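Local coordinates for protein Pcdhgb2 (Mus musculus, PDB 5SZR), which probably mediates calcium-dependent cell adhesion and may help establish and maintain specific neuronal connections, through extracellular cadherin domains of which this chain holds the third to sixth, at residues 126-132 / 163-169; 179-185 / 199-205. All coordinates share one frame; numbering follows the deposited sequence.

Contact 1: 126-132 / 163-169; sequences GTVIALI and NYYKLVT
A classic beta bulge marks this antiparallel pairing inside a cadherin domain: Ile-129 and Ala-130 both sit opposite Leu-167. Ile-129 N gives its hydrogen to Leu-167 O at 2.7 Å, while Leu-167 N returns a bond to Ala-130 O at 3.0 Å. Beyond the bulge the strands pair regularly, and Ile-132 and Tyr-165 exchange two backbone bonds. At the other end Thr-169 grips the turn entering strand 128-132. Thr-169 OG1 stands between its own backbone N and carbonyl carbon (chi1 61°), which places it 3.2 Å from Thr-127 N, its hydrogen-bond donor, with a weak bond from Gly-126 N besides. The main hold on Gly-126 N is Thr-169 O at 2.7 Å, approached from above the carbonyl plane. Thr-127 OG1 bonds to Pro-124 O, which Thr-169 OG1 also reaches weakly. The methyl of Thr-169, CG2, meets Ile-129 CD1 at 3.5 Å, the two side chains crossing at about a right angle. On the face of Ala-130 and Ile-132, Ile-132 CB abuts Tyr-165 CB at 3.8 Å, and the Tyr-165 ring leads away from the neighbouring strand. On the face of Val-128 and Leu-131, Leu-131 CD2 lies alongside Lys-166 CG at 3.6 Å, and the extended lysine chain also passes Val-128 CG2. The chemistry is thus divided: apolar and aromatic groups buried on the face of Ile-132, Leu-167 and Tyr-165, the lysine's CG and CD bordering Leu-131 and Val-128 on the more exposed face, and a threonine hydroxyl tying down the backbone where the strand begins.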
loop_
_atom_site.group_PDB
_atom_site.type_symbol
_atom_site.label_atom_id
_atom_site.label_comp_id
_atom_site.label_asym_id
_atom_site.label_seq_id
_atom_site.Cartn_x
_atom_site.Cartn_y
_atom_site.Cartn_z
ATOM N N GLY A 126 -21.963 1.416 -11.503
ATOM C CA GLY A 126 -23.327 0.943 -11.432
ATOM C C GLY A 126 -23.515 -0.391 -10.749
ATOM O O GLY A 126 -24.600 -0.974 -10.859
ATOM N N THR A 127 -22.501 -0.892 -10.050
ATOM C CA THR A 127 -22.644 -2.139 -9.313
ATOM C C THR A 127 -23.585 -1.940 -8.132
ATOM O O THR A 127 -23.506 -0.934 -7.419
ATOM C CB THR A 127 -21.278 -2.630 -8.826
ATOM O OG1 THR A 127 -20.399 -2.788 -9.948
ATOM C CG2 THR A 127 -21.408 -3.967 -8.108
ATOM N N VAL A 128 -24.485 -2.900 -7.933
ATOM C CA VAL A 128 -25.518 -2.790 -6.907
ATOM C C VAL A 128 -24.925 -3.230 -5.573
ATOM O O VAL A 128 -24.640 -4.413 -5.369
ATOM C CB VAL A 128 -26.752 -3.622 -7.265
ATOM C CG1 VAL A 128 -27.788 -3.526 -6.154
ATOM C CG2 VAL A 128 -27.327 -3.152 -8.586
ATOM N N ILE A 129 -24.747 -2.279 -4.660
ATOM C CA ILE A 129 -24.133 -2.574 -3.371
ATOM C C ILE A 129 -25.152 -3.104 -2.377
ATOM O O ILE A 129 -24.865 -4.039 -1.626
ATOM C CB ILE A 129 -23.435 -1.318 -2.821
ATOM C CG1 ILE A 129 -22.420 -0.778 -3.823
ATOM C CG2 ILE A 129 -22.746 -1.627 -1.502
ATOM C CD1 ILE A 129 -21.736 0.461 -3.328
ATOM N N ALA A 130 -26.347 -2.518 -2.346
ATOM C CA ALA A 130 -27.315 -2.867 -1.320
ATOM C C ALA A 130 -28.709 -2.519 -1.812
ATOM O O ALA A 130 -28.891 -1.646 -2.663
ATOM C CB ALA A 130 -27.014 -2.146 -0.002
ATOM N N LEU A 131 -29.692 -3.219 -1.256
ATOM C CA LEU A 131 -31.097 -2.964 -1.529
ATOM C C LEU A 131 -31.717 -2.281 -0.316
ATOM O O LEU A 131 -31.544 -2.743 0.818
ATOM C CB LEU A 131 -31.828 -4.264 -1.865
ATOM C CG LEU A 131 -31.254 -4.980 -3.090
ATOM C CD1 LEU A 131 -31.952 -6.310 -3.322
ATOM C CD2 LEU A 131 -31.357 -4.092 -4.321
ATOM N N ILE A 132 -32.424 -1.180 -0.559
ATOM C CA ILE A 132 -32.955 -0.317 0.488
ATOM C C ILE A 132 -34.476 -0.304 0.384
ATOM O O ILE A 132 -35.026 -0.133 -0.709
ATOM C CB ILE A 132 -32.401 1.116 0.370
ATOM C CG1 ILE A 132 -30.871 1.107 0.228
ATOM C CG2 ILE A 132 -32.860 1.968 1.542
ATOM C CD1 ILE A 132 -30.140 0.484 1.384
ATOM N N ASN A 163 -40.561 3.560 -2.527
ATOM C CA ASN A 163 -40.046 3.010 -1.273
ATOM C C ASN A 163 -38.955 1.967 -1.485
ATOM O O ASN A 163 -38.545 1.311 -0.517
ATOM C CB ASN A 163 -41.151 2.402 -0.402
ATOM C CG ASN A 163 -42.331 3.329 -0.230
ATOM O OD1 ASN A 163 -42.170 4.548 -0.156
ATOM N ND2 ASN A 163 -43.530 2.759 -0.178
ATOM N N TYR A 164 -38.460 1.793 -2.709
ATOM C CA TYR A 164 -37.402 0.827 -2.994
ATOM C C TYR A 164 -36.236 1.526 -3.681
ATOM O O TYR A 164 -36.428 2.240 -4.673
ATOM C CB TYR A 164 -37.921 -0.322 -3.863
ATOM C CG TYR A 164 -38.868 -1.243 -3.131
ATOM C CD1 TYR A 164 -38.395 -2.359 -2.449
ATOM C CD2 TYR A 164 -40.234 -0.993 -3.110
ATOM C CE1 TYR A 164 -39.259 -3.200 -1.773
ATOM C CE2 TYR A 164 -41.101 -1.827 -2.439
ATOM C CZ TYR A 164 -40.610 -2.929 -1.774
ATOM O OH TYR A 164 -41.477 -3.757 -1.103
ATOM N N TYR A 165 -35.033 1.317 -3.156
ATOM C CA TYR A 165 -33.835 1.943 -3.689
ATOM C C TYR A 165 -32.746 0.902 -3.901
ATOM O O TYR A 165 -32.698 -0.125 -3.218
ATOM C CB TYR A 165 -33.297 3.042 -2.759
ATOM C CG TYR A 165 -34.238 4.206 -2.521
ATOM C CD1 TYR A 165 -34.169 5.353 -3.304
ATOM C CD2 TYR A 165 -35.179 4.167 -1.503
ATOM C CE1 TYR A 165 -35.014 6.419 -3.083
ATOM C CE2 TYR A 165 -36.031 5.229 -1.277
ATOM C CZ TYR A 165 -35.945 6.355 -2.068
ATOM O OH TYR A 165 -36.799 7.419 -1.842
ATOM N N LYS A 166 -31.869 1.183 -4.859
ATOM C CA LYS A 166 -30.626 0.446 -5.038
ATOM C C LYS A 166 -29.477 1.411 -4.792
ATOM O O LYS A 166 -29.414 2.474 -5.419
ATOM C CB LYS A 166 -30.529 -0.168 -6.436
ATOM C CG LYS A 166 -31.489 -1.313 -6.673
ATOM C CD LYS A 166 -31.263 -1.960 -8.026
ATOM C CE LYS A 166 -32.383 -2.934 -8.363
ATOM N NZ LYS A 166 -32.128 -3.654 -9.641
ATOM N N LEU A 167 -28.597 1.055 -3.860
ATOM C CA LEU A 167 -27.366 1.803 -3.641
ATOM C C LEU A 167 -26.319 1.311 -4.631
ATOM O O LEU A 167 -25.946 0.132 -4.610
ATOM C CB LEU A 167 -26.880 1.628 -2.205
ATOM C CG LEU A 167 -25.631 2.424 -1.821
ATOM C CD1 LEU A 167 -25.910 3.921 -1.905
ATOM C CD2 LEU A 167 -25.155 2.040 -0.429
ATOM N N VAL A 168 -25.852 2.202 -5.505
ATOM C CA VAL A 168 -24.956 1.819 -6.585
ATOM C C VAL A 168 -23.700 2.681 -6.554
ATOM O O VAL A 168 -23.699 3.809 -6.056
ATOM C CB VAL A 168 -25.636 1.924 -7.967
ATOM C CG1 VAL A 168 -26.961 1.172 -7.965
ATOM C CG2 VAL A 168 -25.829 3.383 -8.359
ATOM N N THR A 169 -22.617 2.122 -7.099
ATOM C CA THR A 169 -21.398 2.885 -7.328
ATOM C C THR A 169 -21.549 3.747 -8.572
ATOM O O THR A 169 -22.168 3.338 -9.558
ATOM C CB THR A 169 -20.196 1.959 -7.510
ATOM O OG1 THR A 169 -20.416 1.115 -8.645
ATOM C CG2 THR A 169 -19.968 1.100 -6.283
#

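Contact 2: 179-185 / 199-205; sequences PEYNVTI and VIITLHI. With NAG (2-acetamido-2-deoxy-beta-D-glucopyranose), chain D.
Strands 180-185 and 199-205 run antiparallel in unbroken register, their axes 4.3 Å apart at closest and 156° between directions, with paired backbone bonds at Tyr-181/Leu-203, Val-183/Ile-201 and Ile-185/Val-199. One face carries Glu-180, Asn-182, Thr-184, Thr-202, His-204 and a sugar, with Ile-200 among them. Asn-182 ND2 is bonded covalently to C1 of the N-acetylglucosamine (NAG), and the other arm of the amide, Asn-182 OD1, accepts a hydrogen bond from Thr-202 OG1 at 2.6 Å, nearly in line with the amide C=O. The two side chains lie side by side; the bond from Thr-202 OG1 probably restricts rotation of the amide that bears the glycan. A second tie to the sugar is Glu-180 OE1, which accepts a hydrogen bond from NAG N2 at 2.6 Å. With CG anti to the backbone N (chi1 -162°) and the chain extended beyond it, the carboxylate reaches the acetamido group while Glu-180 OE2 comes to the edge of the His-204 ring, 3.2 Å from CE1; the carboxylate and ring planes are 49° apart. Farther along this face Thr-184 OG1 touches Ile-200 CG1 at 3.3 Å, and Ile-200 also meets a fucose. The other face is apolar. Tyr-181 CB packs on Leu-203 CB at 3.7 Å, and Ile-205 CD1 comes to the edge of the tyrosine ring, 3.9 Å from Tyr-181 CD2. Val-183 CG2 meets Leu-203 CD1, the two side chains crossing at a slant, and Ile-185 CD1 meets Ile-201 CD1 at 3.7 Å. Phe-155 adds an edge-to-face ring contact with Tyr-181. This is the beta hairpin formed by the last two strands of a cadherin domain, two-sided as in a beta sandwich: apolar toward the interior, N-glycosylated on its outer surface.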
loop_
_atom_site.group_PDB
_atom_site.type_symbol
_atom_site.label_atom_id
_atom_site.label_comp_id
_atom_site.label_asym_id
_atom_site.label_seq_id
_atom_site.Cartn_x
_atom_site.Cartn_y
_atom_site.Cartn_z
ATOM N N PRO A 179 -9.747 1.605 1.784
ATOM C CA PRO A 179 -10.082 0.183 1.930
ATOM C C PRO A 179 -11.433 -0.072 2.581
ATOM O O PRO A 179 -11.980 -1.170 2.441
ATOM C CB PRO A 179 -8.937 -0.351 2.801
ATOM C CG PRO A 179 -8.539 0.817 3.633
ATOM C CD PRO A 179 -8.749 2.045 2.777
ATOM N N GLU A 180 -11.978 0.921 3.287
ATOM C CA GLU A 180 -13.219 0.755 4.034
ATOM C C GLU A 180 -14.086 1.997 3.881
ATOM O O GLU A 180 -13.580 3.115 3.770
ATOM C CB GLU A 180 -12.936 0.484 5.519
ATOM C CG GLU A 180 -14.091 -0.118 6.292
ATOM C CD GLU A 180 -13.749 -0.338 7.755
ATOM O OE1 GLU A 180 -14.101 0.523 8.590
ATOM O OE2 GLU A 180 -13.111 -1.369 8.066
ATOM N N TYR A 181 -15.405 1.795 3.882
ATOM C CA TYR A 181 -16.369 2.878 3.724
ATOM C C TYR A 181 -17.470 2.773 4.768
ATOM O O TYR A 181 -17.989 1.683 5.028
ATOM C CB TYR A 181 -17.022 2.864 2.338
ATOM C CG TYR A 181 -16.169 3.383 1.209
ATOM C CD1 TYR A 181 -15.898 4.737 1.083
ATOM C CD2 TYR A 181 -15.665 2.521 0.244
ATOM C CE1 TYR A 181 -15.129 5.214 0.038
ATOM C CE2 TYR A 181 -14.895 2.988 -0.801
ATOM C CZ TYR A 181 -14.634 4.334 -0.900
ATOM O OH TYR A 181 -13.875 4.800 -1.942
ATOM N N ASN A 182 -17.844 3.913 5.345
ATOM C CA ASN A 182 -19.034 4.026 6.186
ATOM C C ASN A 182 -20.032 4.922 5.458
ATOM O O ASN A 182 -19.822 6.135 5.349
ATOM C CB ASN A 182 -18.692 4.575 7.570
ATOM C CG ASN A 182 -18.263 3.489 8.540
ATOM O OD1 ASN A 182 -18.629 2.325 8.383
ATOM N ND2 ASN A 182 -17.486 3.867 9.554
ATOM N N VAL A 183 -21.110 4.324 4.956
ATOM C CA VAL A 183 -22.102 5.022 4.145
ATOM C C VAL A 183 -23.366 5.187 4.976
ATOM O O VAL A 183 -23.994 4.196 5.372
ATOM C CB VAL A 183 -22.392 4.269 2.838
ATOM C CG1 VAL A 183 -23.324 5.074 1.950
ATOM C CG2 VAL A 183 -21.088 3.960 2.110
ATOM N N THR A 184 -23.741 6.439 5.233
ATOM C CA THR A 184 -24.914 6.770 6.034
ATOM C C THR A 184 -26.078 7.122 5.115
ATOM O O THR A 184 -25.998 8.088 4.347
ATOM C CB THR A 184 -24.619 7.933 6.981
ATOM O OG1 THR A 184 -23.710 7.505 8.002
ATOM C CG2 THR A 184 -25.904 8.430 7.628
ATOM N N ILE A 185 -27.152 6.345 5.196
ATOM C CA ILE A 185 -28.365 6.589 4.425
ATOM C C ILE A 185 -29.416 7.171 5.364
ATOM O O ILE A 185 -29.726 6.577 6.403
ATOM C CB ILE A 185 -28.869 5.303 3.753
ATOM C CG1 ILE A 185 -27.885 4.857 2.669
ATOM C CG2 ILE A 185 -30.267 5.513 3.180
ATOM C CD1 ILE A 185 -28.307 3.610 1.936
ATOM N N VAL A 199 -29.271 4.879 8.750
ATOM C CA VAL A 199 -28.539 3.627 8.910
ATOM C C VAL A 199 -27.167 3.783 8.266
ATOM O O VAL A 199 -27.029 4.407 7.208
ATOM C CB VAL A 199 -29.289 2.425 8.298
ATOM C CG1 VAL A 199 -30.561 2.130 9.081
ATOM C CG2 VAL A 199 -29.604 2.675 6.831
ATOM N N ILE A 200 -26.154 3.209 8.906
ATOM C CA ILE A 200 -24.776 3.280 8.436
ATOM C C ILE A 200 -24.410 1.927 7.846
ATOM O O ILE A 200 -24.450 0.906 8.544
ATOM C CB ILE A 200 -23.816 3.678 9.565
ATOM C CG1 ILE A 200 -24.226 5.041 10.131
ATOM C CG2 ILE A 200 -22.382 3.698 9.059
ATOM C CD1 ILE A 200 -23.435 5.472 11.335
ATOM N N ILE A 201 -24.078 1.916 6.559
ATOM C CA ILE A 201 -23.637 0.714 5.866
ATOM C C ILE A 201 -22.120 0.753 5.794
ATOM O O ILE A 201 -21.543 1.697 5.241
ATOM C CB ILE A 201 -24.243 0.614 4.458
ATOM C CG1 ILE A 201 -25.766 0.731 4.517
ATOM C CG2 ILE A 201 -23.830 -0.689 3.795
ATOM C CD1 ILE A 201 -26.421 0.663 3.163
ATOM N N THR A 202 -21.476 -0.267 6.355
ATOM C CA THR A 202 -20.027 -0.394 6.298
ATOM C C THR A 202 -19.641 -1.243 5.094
ATOM O O THR A 202 -20.168 -2.344 4.909
ATOM C CB THR A 202 -19.483 -1.017 7.583
ATOM O OG1 THR A 202 -19.655 -0.097 8.670
ATOM C CG2 THR A 202 -18.004 -1.349 7.432
ATOM N N LEU A 203 -18.727 -0.725 4.278
ATOM C CA LEU A 203 -18.278 -1.399 3.066
ATOM C C LEU A 203 -16.816 -1.798 3.198
ATOM O O LEU A 203 -15.959 -0.959 3.505
ATOM C CB LEU A 203 -18.470 -0.505 1.839
ATOM C CG LEU A 203 -19.929 -0.154 1.554
ATOM C CD1 LEU A 203 -20.052 0.638 0.258
ATOM C CD2 LEU A 203 -20.762 -1.423 1.505
ATOM N N HIS A 204 -16.541 -3.075 2.970
ATOM C CA HIS A 204 -15.185 -3.599 2.925
ATOM C C HIS A 204 -14.797 -3.788 1.464
ATOM O O HIS A 204 -15.469 -4.522 0.733
ATOM C CB HIS A 204 -15.085 -4.917 3.688
ATOM C CG HIS A 204 -15.167 -4.758 5.174
ATOM N ND1 HIS A 204 -14.848 -3.580 5.814
ATOM C CD2 HIS A 204 -15.532 -5.628 6.146
ATOM C CE1 HIS A 204 -15.013 -3.731 7.115
ATOM N NE2 HIS A 204 -15.428 -4.963 7.343
ATOM N N ILE A 205 -13.734 -3.114 1.041
ATOM C CA ILE A 205 -13.261 -3.202 -0.336
ATOM C C ILE A 205 -12.211 -4.304 -0.408
ATOM O O ILE A 205 -11.168 -4.216 0.250
ATOM C CB ILE A 205 -12.684 -1.863 -0.817
ATOM C CG1 ILE A 205 -13.703 -0.733 -0.635
ATOM C CG2 ILE A 205 -12.251 -1.970 -2.270
ATOM C CD1 ILE A 205 -14.939 -0.868 -1.498
HETATM C C1 NAG D . -17.016 2.912 10.533
HETATM C C2 NAG D . -15.503 2.996 10.730
HETATM C C3 NAG D . -15.049 1.919 11.706
HETATM C C4 NAG D . -15.798 2.058 13.025
HETATM C C5 NAG D . -17.307 2.014 12.774
HETATM C C6 NAG D . -18.128 2.254 14.023
HETATM C C7 NAG D . -14.068 3.867 8.940
HETATM C C8 NAG D . -13.404 3.570 7.629
HETATM N N2 NAG D . -14.793 2.875 9.466
HETATM O O3 NAG D . -13.644 2.021 11.909
HETATM O O4 NAG D . -15.408 1.012 13.911
HETATM O O5 NAG D . -17.683 3.026 11.822
HETATM O O6 NAG D . -17.964 3.580 14.506
HETATM O O7 NAG D . -13.954 4.956 9.496
#

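In the fold
Both contacts belong to one cadherin repeat, the second of four in this chain, and they follow in series. From the N terminus, the chain passes strand 128-135, makes strands 145-149 and 155-159, and returns as strand 164-169 to close contact 1. It then runs on into strand 180-189, turns, and comes back as strand 196-206, so contact 2 closes a hairpin of neighbouring strands, whereas contact 1 closes a longer loop that takes in strands of both sheets. Each contact lies at the centre of a different four-stranded sheet, and the sheets pack face to face. Ile-129 CG2 meets Leu-203 CD2 at 3.6 Å, and Ile-132 CD1 touches Ile-185 CD1 at 3.7 Å.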